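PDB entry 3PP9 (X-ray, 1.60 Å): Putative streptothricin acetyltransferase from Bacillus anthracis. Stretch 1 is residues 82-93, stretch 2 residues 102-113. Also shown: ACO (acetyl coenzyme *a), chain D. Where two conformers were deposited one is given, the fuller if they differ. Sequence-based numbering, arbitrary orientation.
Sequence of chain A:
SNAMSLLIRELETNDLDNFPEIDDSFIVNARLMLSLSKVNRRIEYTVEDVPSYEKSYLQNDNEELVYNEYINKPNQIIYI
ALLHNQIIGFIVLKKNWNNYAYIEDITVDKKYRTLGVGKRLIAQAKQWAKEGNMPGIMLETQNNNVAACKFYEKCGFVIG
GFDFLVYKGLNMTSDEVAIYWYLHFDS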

ATOM      1  N   LEU A  82     -24.330  17.730   1.893  1.00 15.97           N
ATOM      2  CA  LEU A  82     -25.722  17.901   2.264  1.00 17.59           C
ATOM      3  C   LEU A  82     -26.496  18.653   1.196  1.00 18.91           C
ATOM      4  O   LEU A  82     -26.093  19.739   0.775  1.00 19.63           O
ATOM      5  CB  LEU A  82     -25.805  18.713   3.571  1.00 18.30           C
ATOM      6  CG  LEU A  82     -25.316  17.947   4.796  1.00 19.94           C
ATOM      7  CD1 LEU A  82     -24.807  18.915   5.866  1.00 23.51           C
ATOM      8  CD2 LEU A  82     -26.439  17.064   5.305  1.00 22.64           C
ATOM      9  N   LEU A  83     -27.643  18.092   0.819  1.00 20.20           N
ATOM     10  CA  LEU A  83     -28.537  18.702  -0.161  1.00 22.11           C
ATOM     11  C   LEU A  83     -29.950  18.449   0.356  1.00 23.12           C
ATOM     12  O   LEU A  83     -30.277  17.331   0.725  1.00 22.38           O
ATOM     13  CB  LEU A  83     -28.379  18.064  -1.542  1.00 21.76           C
ATOM     14  CG  LEU A  83     -29.134  18.859  -2.607  1.00 23.54           C
ATOM     15  CD1 LEU A  83     -28.528  20.246  -2.780  1.00 26.80           C
ATOM     16  CD2 LEU A  83     -29.157  18.132  -3.932  1.00 26.87           C
ATOM     17  N   HIS A  84     -30.794  19.481   0.338  0.50 25.75           N
ATOM     18  CA  HIS A  84     -32.183  19.404   0.830  0.50 27.86           C
ATOM     19  C   HIS A  84     -32.356  18.592   2.111  0.50 28.29           C
ATOM     20  O   HIS A  84     -33.153  17.657   2.167  0.50 29.22           O
ATOM     21  CB  HIS A  84     -33.216  18.985  -0.244  0.50 28.22           C
ATOM     22  CG  HIS A  84     -32.917  17.697  -0.956  0.50 27.11           C
ATOM     23  ND1 HIS A  84     -33.150  16.458  -0.397  0.50 25.02           N
ATOM     24  CD2 HIS A  84     -32.489  17.463  -2.219  0.50 25.68           C
ATOM     25  CE1 HIS A  84     -32.823  15.518  -1.266  0.50 26.03           C
ATOM     26  NE2 HIS A  84     -32.433  16.101  -2.384  0.50 23.94           N
ATOM     27  N   ASN A  85     -31.591  18.969   3.130  1.00 28.99           N
ATOM     28  CA  ASN A  85     -31.630  18.316   4.458  1.00 30.14           C
ATOM     29  C   ASN A  85     -31.217  16.849   4.504  1.00 29.14           C
ATOM     30  O   ASN A  85     -31.548  16.137   5.449  1.00 30.72           O
ATOM     31  CB  ASN A  85     -33.018  18.478   5.113  1.00 32.42           C
ATOM     32  CG  ASN A  85     -33.460  19.932   5.215  1.00 36.58           C
ATOM     33  OD1 ASN A  85     -34.660  20.224   5.320  1.00 43.29           O
ATOM     34  ND2 ASN A  85     -32.499  20.853   5.170  1.00 40.51           N
ATOM     35  N   GLN A  86     -30.452  16.386   3.522  1.00 27.19           N
ATOM     36  CA  GLN A  86     -30.071  14.995   3.519  1.00 25.56           C
ATOM     37  C   GLN A  86     -28.613  14.828   3.112  1.00 22.12           C
ATOM     38  O   GLN A  86     -28.099  15.556   2.274  1.00 18.88           O
ATOM     39  CB  GLN A  86     -30.930  14.200   2.529  1.00 27.16           C
ATOM     40  CG  GLN A  86     -32.430  14.197   2.788  1.00 33.20           C
ATOM     41  CD  GLN A  86     -33.217  13.496   1.689  1.00 37.93           C
ATOM     42  OE1 GLN A  86     -34.437  13.636   1.601  1.00 43.69           O
ATOM     43  NE2 GLN A  86     -32.518  12.754   0.832  1.00 42.98           N
ATOM     44  N   ILE A  87     -27.945  13.870   3.738  1.00 20.60           N
ATOM     45  CA  ILE A  87     -26.579  13.549   3.379  1.00 18.88           C
ATOM     46  C   ILE A  87     -26.666  12.727   2.078  1.00 18.90           C
ATOM     47  O   ILE A  87     -27.307  11.669   2.038  1.00 21.32           O
ATOM     48  CB  ILE A  87     -25.882  12.742   4.480  1.00 18.43           C
ATOM     49  CG1 ILE A  87     -25.757  13.591   5.746  1.00 20.92           C
ATOM     50  CG2 ILE A  87     -24.492  12.226   3.990  1.00 17.66           C
ATOM     51  CD1 ILE A  87     -25.305  12.817   6.990  1.00 22.76           C
ATOM     52  N   ILE A  88     -26.050  13.232   1.010  1.00 16.71           N
ATOM     53  CA  ILE A  88     -26.068  12.559  -0.300  1.00 16.58           C
ATOM     54  C   ILE A  88     -24.690  12.063  -0.762  1.00 16.39           C
ATOM     55  O   ILE A  88     -24.549  11.518  -1.861  1.00 16.48           O
ATOM     56  CB  ILE A  88     -26.682  13.452  -1.393  1.00 16.66           C
ATOM     57  CG1 ILE A  88     -25.794  14.676  -1.677  1.00 17.16           C
ATOM     58  CG2 ILE A  88     -28.115  13.831  -1.004  1.00 17.77           C
ATOM     59  CD1 ILE A  88     -26.190  15.476  -2.942  1.00 20.63           C
ATOM     60  N   GLY A  89     -23.669  12.288   0.056  1.00 15.59           N
ATOM     61  CA  GLY A  89     -22.329  11.836  -0.304  1.00 14.53           C
ATOM     62  C   GLY A  89     -21.341  12.155   0.800  1.00 13.96           C
ATOM     63  O   GLY A  89     -21.675  12.885   1.722  1.00 14.38           O
ATOM     64  N   PHE A  90     -20.153  11.569   0.733  1.00 14.17           N
ATOM     65  CA  PHE A  90     -19.154  11.804   1.752  1.00 12.92           C
ATOM     66  C   PHE A  90     -17.774  11.399   1.237  1.00 12.92           C
ATOM     67  O   PHE A  90     -17.645  10.724   0.214  1.00 12.07           O
ATOM     68  CB  PHE A  90     -19.497  11.044   3.047  1.00 14.54           C
ATOM     69  CG  PHE A  90     -19.553   9.562   2.880  1.00 15.58           C
ATOM     70  CD1 PHE A  90     -20.746   8.925   2.594  1.00 16.21           C
ATOM     71  CD2 PHE A  90     -18.415   8.800   2.978  1.00 17.22           C
ATOM     72  CE1 PHE A  90     -20.791   7.545   2.425  1.00 19.04           C
ATOM     73  CE2 PHE A  90     -18.457   7.413   2.812  1.00 17.68           C
ATOM     74  CZ  PHE A  90     -19.644   6.797   2.516  1.00 19.16           C
ATOM     75  N   ILE A  91     -16.743  11.896   1.910  1.00 11.43           N
ATOM     76  CA  ILE A  91     -15.376  11.549   1.594  1.00 11.92           C
ATOM     77  C   ILE A  91     -14.650  11.281   2.921  1.00 12.72           C
ATOM     78  O   ILE A  91     -14.832  12.028   3.900  1.00 12.99           O
ATOM     79  CB  ILE A  91     -14.661  12.608   0.704  1.00 11.93           C
ATOM     80  CG1 ILE A  91     -13.333  12.074   0.193  1.00 11.48           C
ATOM     81  CG2 ILE A  91     -14.523  13.940   1.451  1.00 12.39           C
ATOM     82  CD1 ILE A  91     -12.735  12.937  -0.927  1.00 13.04           C
ATOM     83  N   VAL A  92     -13.884  10.180   2.944  1.00 11.78           N
ATOM     84  CA  VAL A  92     -13.145   9.712   4.116  1.00 12.62           C
ATOM     85  C   VAL A  92     -11.656   9.897   3.824  1.00 12.26           C
ATOM     86  O   VAL A  92     -11.129   9.362   2.850  1.00 12.76           O
ATOM     87  CB  VAL A  92     -13.443   8.225   4.394  1.00 12.30           C
ATOM     88  CG1 VAL A  92     -12.788   7.769   5.698  1.00 14.22           C
ATOM     89  CG2 VAL A  92     -14.977   7.951   4.470  1.00 14.73           C
ATOM     90  N   LEU A  93     -10.972  10.637   4.686  1.00 12.10           N
ATOM     91  CA  LEU A  93      -9.570  10.950   4.483  1.00 12.46           C
ATOM     92  C   LEU A  93      -8.674  10.658   5.681  1.00 13.45           C
ATOM     93  O   LEU A  93      -9.112  10.757   6.822  1.00 14.28           O
ATOM     94  CB  LEU A  93      -9.484  12.477   4.288  1.00 13.31           C
ATOM     95  CG  LEU A  93     -10.276  13.042   3.117  1.00 12.98           C
ATOM     96  CD1 LEU A  93     -10.364  14.551   3.186  1.00 14.69           C
ATOM     97  CD2 LEU A  93      -9.679  12.606   1.809  1.00 15.63           C
ATOM     98  N   TYR A 102      -4.875  10.723   1.976  1.00 14.43           N
ATOM     99  CA  TYR A 102      -5.276   9.466   1.346  1.00 13.36           C
ATOM    100  C   TYR A 102      -6.793   9.338   1.429  1.00 13.26           C
ATOM    101  O   TYR A 102      -7.384   9.423   2.508  1.00 13.44           O
ATOM    102  CB  TYR A 102      -4.601   8.306   2.103  1.00 14.48           C
ATOM    103  CG  TYR A 102      -4.797   6.943   1.506  1.00 14.88           C
ATOM    104  CD1 TYR A 102      -5.937   6.201   1.781  1.00 18.68           C
ATOM    105  CD2 TYR A 102      -3.824   6.380   0.700  1.00 19.71           C
ATOM    106  CE1 TYR A 102      -6.117   4.937   1.247  1.00 19.21           C
ATOM    107  CE2 TYR A 102      -4.017   5.120   0.138  1.00 21.15           C
ATOM    108  CZ  TYR A 102      -5.161   4.415   0.419  1.00 22.68           C
ATOM    109  OH  TYR A 102      -5.341   3.159  -0.124  1.00 27.21           O
ATOM    110  N   ILE A 103      -7.419   9.122   0.277  1.00 12.94           N
ATOM    111  CA  ILE A 103      -8.865   8.963   0.231  1.00 12.63           C
ATOM    112  C   ILE A 103      -9.197   7.496   0.452  1.00 13.88           C
ATOM    113  O   ILE A 103      -8.954   6.656  -0.407  1.00 14.93           O
ATOM    114  CB  ILE A 103      -9.453   9.404  -1.115  1.00 12.99           C
ATOM    115  CG1 ILE A 103      -9.092  10.853  -1.441  1.00 15.98           C
ATOM    116  CG2 ILE A 103     -10.986   9.165  -1.087  1.00 13.80           C
ATOM    117  CD1 ILE A 103      -9.542  11.307  -2.846  1.00 16.46           C
ATOM    118  N   GLU A 104      -9.757   7.199   1.615  1.00 14.01           N
ATOM    119  CA  GLU A 104     -10.152   5.850   1.961  1.00 14.77           C
ATOM    120  C   GLU A 104     -11.430   5.461   1.239  1.00 15.13           C
ATOM    121  O   GLU A 104     -11.614   4.282   0.905  1.00 16.12           O
ATOM    122  CB  GLU A 104     -10.398   5.748   3.454  1.00 16.55           C
ATOM    123  CG  GLU A 104      -9.148   5.897   4.299  1.00 20.22           C
ATOM    124  CD  GLU A 104      -8.243   4.690   4.274  1.00 27.42           C
ATOM    125  OE1 GLU A 104      -8.611   3.639   3.714  1.00 31.04           O
ATOM    126  OE2 GLU A 104      -7.144   4.789   4.836  1.00 34.96           O
ATOM    127  N   ASP A 105     -12.311   6.449   1.019  1.00 14.17           N
ATOM    128  CA  ASP A 105     -13.588   6.229   0.350  1.00 14.21           C
ATOM    129  C   ASP A 105     -14.208   7.547  -0.032  1.00 14.33           C
ATOM    130  O   ASP A 105     -14.152   8.508   0.748  1.00 13.97           O
ATOM    131  CB  ASP A 105     -14.544   5.491   1.327  1.00 14.95           C
ATOM    132  CG  ASP A 105     -15.943   5.171   0.754  1.00 20.08           C
ATOM    133  OD1 ASP A 105     -16.371   5.713  -0.277  1.00 22.99           O
ATOM    134  OD2 ASP A 105     -16.665   4.352   1.426  1.00 19.10           O
ATOM    135  N   ILE A 106     -14.700   7.618  -1.259  1.00 13.57           N
ATOM    136  CA  ILE A 106     -15.476   8.764  -1.702  1.00 13.26           C
ATOM    137  C   ILE A 106     -16.724   8.135  -2.303  1.00 12.93           C
ATOM    138  O   ILE A 106     -16.635   7.224  -3.131  1.00 13.73           O
ATOM    139  CB  ILE A 106     -14.776   9.750  -2.644  1.00 13.43           C
ATOM    140  CG1 ILE A 106     -15.755  10.880  -3.039  1.00 11.67           C
ATOM    141  CG2 ILE A 106     -14.239   9.037  -3.924  1.00 12.86           C
ATOM    142  CD1 ILE A 106     -15.167  11.959  -3.940  1.00 13.38           C
ATOM    143  N   THR A 107     -17.884   8.580  -1.840  1.00 11.91           N
ATOM    144  CA  THR A 107     -19.139   8.061  -2.351  1.00 13.17           C
ATOM    145  C   THR A 107     -20.175   9.147  -2.508  1.00 12.88           C
ATOM    146  O   THR A 107     -20.353   9.977  -1.626  1.00 13.33           O
ATOM    147  CB  THR A 107     -19.756   7.017  -1.407  1.00 13.53           C
ATOM    148  OG1 THR A 107     -18.932   5.840  -1.370  1.00 17.22           O
ATOM    149  CG2 THR A 107     -21.157   6.591  -1.878  1.00 18.45           C
ATOM    150  N   VAL A 108     -20.841   9.138  -3.660  1.00 12.79           N
ATOM    151  CA  VAL A 108     -21.975  10.008  -3.907  1.00 13.08           C
ATOM    152  C   VAL A 108     -23.152   9.031  -4.136  1.00 13.55           C
ATOM    153  O   VAL A 108     -23.034   8.045  -4.896  1.00 13.48           O
ATOM    154  CB  VAL A 108     -21.760  10.961  -5.100  1.00 13.41           C
ATOM    155  CG1 VAL A 108     -23.076  11.659  -5.496  1.00 13.42           C
ATOM    156  CG2 VAL A 108     -20.687  11.988  -4.755  1.00 14.25           C
ATOM    157  N   ASP A 109     -24.270   9.265  -3.453  1.00 14.29           N
ATOM    158  CA  ASP A 109     -25.464   8.426  -3.581  1.00 16.10           C
ATOM    159  C   ASP A 109     -25.741   8.253  -5.077  1.00 16.55           C
ATOM    160  O   ASP A 109     -25.727   9.224  -5.836  1.00 15.04           O
ATOM    161  CB  ASP A 109     -26.628   9.123  -2.868  1.00 17.10           C
ATOM    162  CG  ASP A 109     -27.877   8.250  -2.682  1.00 23.17           C
ATOM    163  OD1 ASP A 109     -27.805   7.012  -2.666  1.00 24.08           O
ATOM    164  OD2 ASP A 109     -28.960   8.848  -2.463  1.00 30.35           O
ATOM    165  N   LYS A 110     -26.018   7.021  -5.491  1.00 16.34           N
ATOM    166  CA  LYS A 110     -26.219   6.698  -6.903  1.00 16.72           C
ATOM    167  C   LYS A 110     -27.108   7.657  -7.672  1.00 17.18           C
ATOM    168  O   LYS A 110     -26.723   8.133  -8.749  1.00 18.72           O
ATOM    169  CB  LYS A 110     -26.734   5.255  -7.073  1.00 18.58           C
ATOM    170  CG  LYS A 110     -26.744   4.797  -8.531  1.00 24.21           C
ATOM    171  CD  LYS A 110     -27.070   3.315  -8.673  1.00 30.06           C
ATOM    172  CE  LYS A 110     -28.508   3.008  -8.349  1.00 36.07           C
ATOM    173  NZ  LYS A 110     -28.840   1.551  -8.441  1.00 40.77           N
ATOM    174  N   LYS A 111     -28.253   8.009  -7.108  1.00 17.78           N
ATOM    175  CA  LYS A 111     -29.159   8.869  -7.841  1.00 18.95           C
ATOM    176  C   LYS A 111     -28.658  10.277  -8.130  1.00 17.96           C
ATOM    177  O   LYS A 111     -29.185  10.913  -9.025  1.00 18.19           O
ATOM    178  CB  LYS A 111     -30.533   8.938  -7.154  1.00 21.44           C
ATOM    179  CG  LYS A 111     -30.564   9.776  -5.916  1.00 23.73           C
ATOM    180  CD  LYS A 111     -31.979   9.846  -5.303  1.00 28.80           C
ATOM    181  CE  LYS A 111     -32.430   8.538  -4.649  1.00 30.70           C
ATOM    182  NZ  LYS A 111     -31.630   8.254  -3.421  1.00 33.25           N
ATOM    183  N   TYR A 112     -27.638  10.743  -7.407  1.00 16.60           N
ATOM    184  CA  TYR A 112     -27.121  12.089  -7.583  1.00 17.55           C
ATOM    185  C   TYR A 112     -25.784  12.194  -8.306  1.00 17.55           C
ATOM    186  O   TYR A 112     -25.191  13.280  -8.344  1.00 19.32           O
ATOM    187  CB  TYR A 112     -26.984  12.786  -6.225  1.00 17.46           C
ATOM    188  CG  TYR A 112     -28.286  12.974  -5.497  1.00 18.42           C
ATOM    189  CD1 TYR A 112     -29.157  13.959  -5.884  1.00 21.23           C
ATOM    190  CD2 TYR A 112     -28.641  12.181  -4.412  1.00 20.19           C
ATOM    191  CE1 TYR A 112     -30.353  14.145  -5.229  1.00 22.83           C
ATOM    192  CE2 TYR A 112     -29.854  12.361  -3.752  1.00 21.34           C
ATOM    193  CZ  TYR A 112     -30.699  13.348  -4.171  1.00 22.70           C
ATOM    194  OH  TYR A 112     -31.914  13.572  -3.552  1.00 26.89           O
ATOM    195  N   ARG A 113     -25.287  11.091  -8.847  1.00 16.97           N
ATOM    196  CA  ARG A 113     -23.995  11.137  -9.541  1.00 15.42           C
ATOM    197  C   ARG A 113     -24.048  11.867 -10.869  1.00 16.62           C
ATOM    198  O   ARG A 113     -25.096  11.962 -11.509  1.00 18.01           O
ATOM    199  CB  ARG A 113     -23.460   9.742  -9.749  1.00 15.43           C
ATOM    200  CG  ARG A 113     -23.132   9.031  -8.455  1.00 15.95           C
ATOM    201  CD  ARG A 113     -22.643   7.612  -8.698  1.00 14.76           C
ATOM    202  NE  ARG A 113     -22.731   6.858  -7.450  1.00 13.93           N
ATOM    203  CZ  ARG A 113     -22.787   5.543  -7.365  1.00 16.49           C
ATOM    204  NH1 ARG A 113     -22.698   4.795  -8.463  1.00 17.56           N
ATOM    205  NH2 ARG A 113     -22.968   4.978  -6.187  1.00 15.54           N
TER
HETATM  206  N1A ACO D 185     -17.560   8.287 -16.487  1.00 29.02           N
HETATM  207  C2A ACO D 185     -16.838   9.290 -17.019  1.00 28.70           C
HETATM  208  N3A ACO D 185     -16.628  10.456 -16.390  1.00 30.20           N
HETATM  209  C4A ACO D 185     -17.156  10.662 -15.156  1.00 29.28           C
HETATM  210  C5A ACO D 185     -17.969   9.615 -14.533  1.00 27.75           C
HETATM  211  C6A ACO D 185     -18.163   8.377 -15.284  1.00 26.25           C
HETATM  212  N6A ACO D 185     -18.903   7.390 -14.741  1.00 27.51           N
HETATM  213  N7A ACO D 185     -18.376  10.071 -13.344  1.00 28.73           N
HETATM  214  C8A ACO D 185     -17.873  11.319 -13.207  1.00 29.44           C
HETATM  215  N9A ACO D 185     -17.141  11.662 -14.283  1.00 30.82           N
HETATM  216  C1B ACO D 185     -16.482  12.952 -14.543  1.00 32.60           C
HETATM  217  C2B ACO D 185     -17.588  13.971 -14.823  1.00 32.87           C
HETATM  218  O2B ACO D 185     -18.055  14.006 -16.179  1.00 34.62           O
HETATM  219  C3B ACO D 185     -16.964  15.272 -14.398  1.00 33.63           C
HETATM  220  O3B ACO D 185     -16.210  15.798 -15.482  1.00 39.84           O
HETATM  221  P3B ACO D 185     -16.189  17.361 -15.854  1.00 45.17           P
HETATM  222  O7A ACO D 185     -15.592  18.034 -14.636  1.00 46.89           O
HETATM  223  O8A ACO D 185     -17.642  17.677 -16.099  1.00 46.64           O
HETATM  224  O9A ACO D 185     -15.302  17.369 -17.083  1.00 46.64           O
HETATM  225  C4B ACO D 185     -16.029  14.870 -13.274  1.00 29.78           C
HETATM  226  O4B ACO D 185     -15.752  13.469 -13.435  1.00 29.58           O
HETATM  227  C5B ACO D 185     -16.652  15.144 -11.911  1.00 26.71           C
HETATM  228  O5B ACO D 185     -17.756  14.253 -11.733  1.00 19.05           O
HETATM  229  P1A ACO D 185     -18.791  14.458 -10.527  1.00 17.15           P
HETATM  230  O1A ACO D 185     -20.180  14.658 -11.089  1.00 18.24           O
HETATM  231  O2A ACO D 185     -18.207  15.498  -9.617  1.00 18.36           O
HETATM  232  O3A ACO D 185     -18.685  12.997  -9.841  1.00 16.50           O
HETATM  233  P2A ACO D 185     -19.784  12.283  -8.930  1.00 16.49           P
HETATM  234  O4A ACO D 185     -20.567  11.416  -9.872  1.00 15.80           O
HETATM  235  O5A ACO D 185     -20.518  13.246  -8.037  1.00 16.83           O
HETATM  236  O6A ACO D 185     -18.884  11.375  -7.942  1.00 15.39           O
HETATM  237  CBP ACO D 185     -17.896   9.209  -7.613  1.00 13.83           C
HETATM  238  CCP ACO D 185     -17.891  10.490  -8.435  1.00 16.22           C
HETATM  239  CDP ACO D 185     -16.738   8.331  -8.068  1.00 16.43           C
HETATM  240  CEP ACO D 185     -17.742   9.555  -6.134  1.00 15.99           C
HETATM  241  CAP ACO D 185     -19.223   8.466  -7.810  1.00 14.88           C
HETATM  242  OAP ACO D 185     -19.277   7.933  -9.161  1.00 18.77           O
HETATM  243  C9P ACO D 185     -19.422   7.306  -6.877  1.00 14.07           C
HETATM  244  O9P ACO D 185     -19.793   7.470  -5.741  1.00 13.62           O
HETATM  245  N8P ACO D 185     -19.192   6.068  -7.331  1.00 15.01           N
HETATM  246  C7P ACO D 185     -19.413   4.865  -6.523  1.00 17.19           C
HETATM  247  C6P ACO D 185     -18.447   4.719  -5.377  1.00 15.87           C
HETATM  248  C5P ACO D 185     -17.045   4.713  -5.917  1.00 17.41           C
HETATM  249  O5P ACO D 185     -16.754   4.104  -6.930  1.00 17.15           O
HETATM  250  N4P ACO D 185     -16.148   5.400  -5.244  1.00 16.28           N
HETATM  251  C3P ACO D 185     -14.749   5.491  -5.618  1.00 17.01           C
HETATM  252  C2P ACO D 185     -14.078   4.212  -5.120  1.00 19.97           C
HETATM  253  S1P ACO D 185     -12.312   4.393  -4.991  1.00 20.00           S
HETATM  254  C   ACO D 185     -12.135   5.250  -3.546  1.00 20.28           C
HETATM  255  O   ACO D 185     -13.110   5.596  -2.912  1.00 19.33           O
HETATM  256  CH3 ACO D 185     -10.763   5.585  -3.073  1.00 19.76           C
HETATM  257  O   HOH W   1     -28.978  10.359   0.300  1.00 32.99           O

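Strand 86-93 and strand 105-108 run antiparallel, their axes 4.7 Å apart at closest approach, and most of the polar groups between them are satisfied backbone to backbone. Phe90 and Thr107 form a closed pair: Phe90 N donates to Thr107 O (2.9 Å), and Thr107 N donates to Phe90 O (3.0 Å). On one side of this pair Asp109 N reaches Ile88 O at 2.8 Å, nearly linear at 171°. On the other, Val92 N donates to Asp105 O (2.8 Å), but Val92 O takes its proton from Glu104 N (2.8 Å, 145°) rather than from Asp105. This is the mark of a beta bulge: the register shifts by one, so that Leu93 pairs with Ile103, and Asp105 N is left buried without a partner in the model. Several carbonyls gain a CA-H...O contact as well, among them Asp105 O with Ile91 CA (3.4 Å) and Phe90 O with Ile106 CA (3.5 Å).

Alternate residues of strand 105-108 turn their backbone polar groups to the cofactor. Ile106 N donates to the acetyl oxygen O of ACO (3.1 Å), Ile106 O accepts from ACO N4P (2.8 Å), and Val108 N donates to ACO O9P (2.9 Å). Val108 O is taken instead by Arg113 NE (2.8 Å), with a weak second bond from Arg113 NH2 (3.3 Å).

Side chains pack on both faces of the sheet. On one, Ile91 CG1 lies 3.9 Å from Ile106 CB, and Leu93 CD2 lies 3.7 Å from Ile103 CG1. Gly89 belongs to this face too; its CA is 3.0 Å from Thr107 O, and an ideally placed CB would clash with that same oxygen at 2.9 Å. On the other face, Thr107 CB sits over the Phe90 ring, 4.3 Å from its centroid, while Asp105 OD2 approaches the ring edge, 3.8 Å from Phe90 CE2. Thr107 OG1 is satisfied within its own strand by Asp105 OD1 (2.8 Å).

Beyond the paired strands, Tyr112 reaches back toward the type I' turn of Leu83 to Gln86. Ile88 covers one face of its ring, with Ile88 CG2 3.6 Å from Tyr112 CE2, and Tyr112 OH makes a weak hydrogen bond with His84 NE2 (2.8 Å). Asp109 OD2 accepts from Lys111 NZ (2.9 Å) in a salt bridge and from water 1 (3.1 Å from the water O), which also donates to Ile87 O (2.7 Å from the same water O), linking the two stretches.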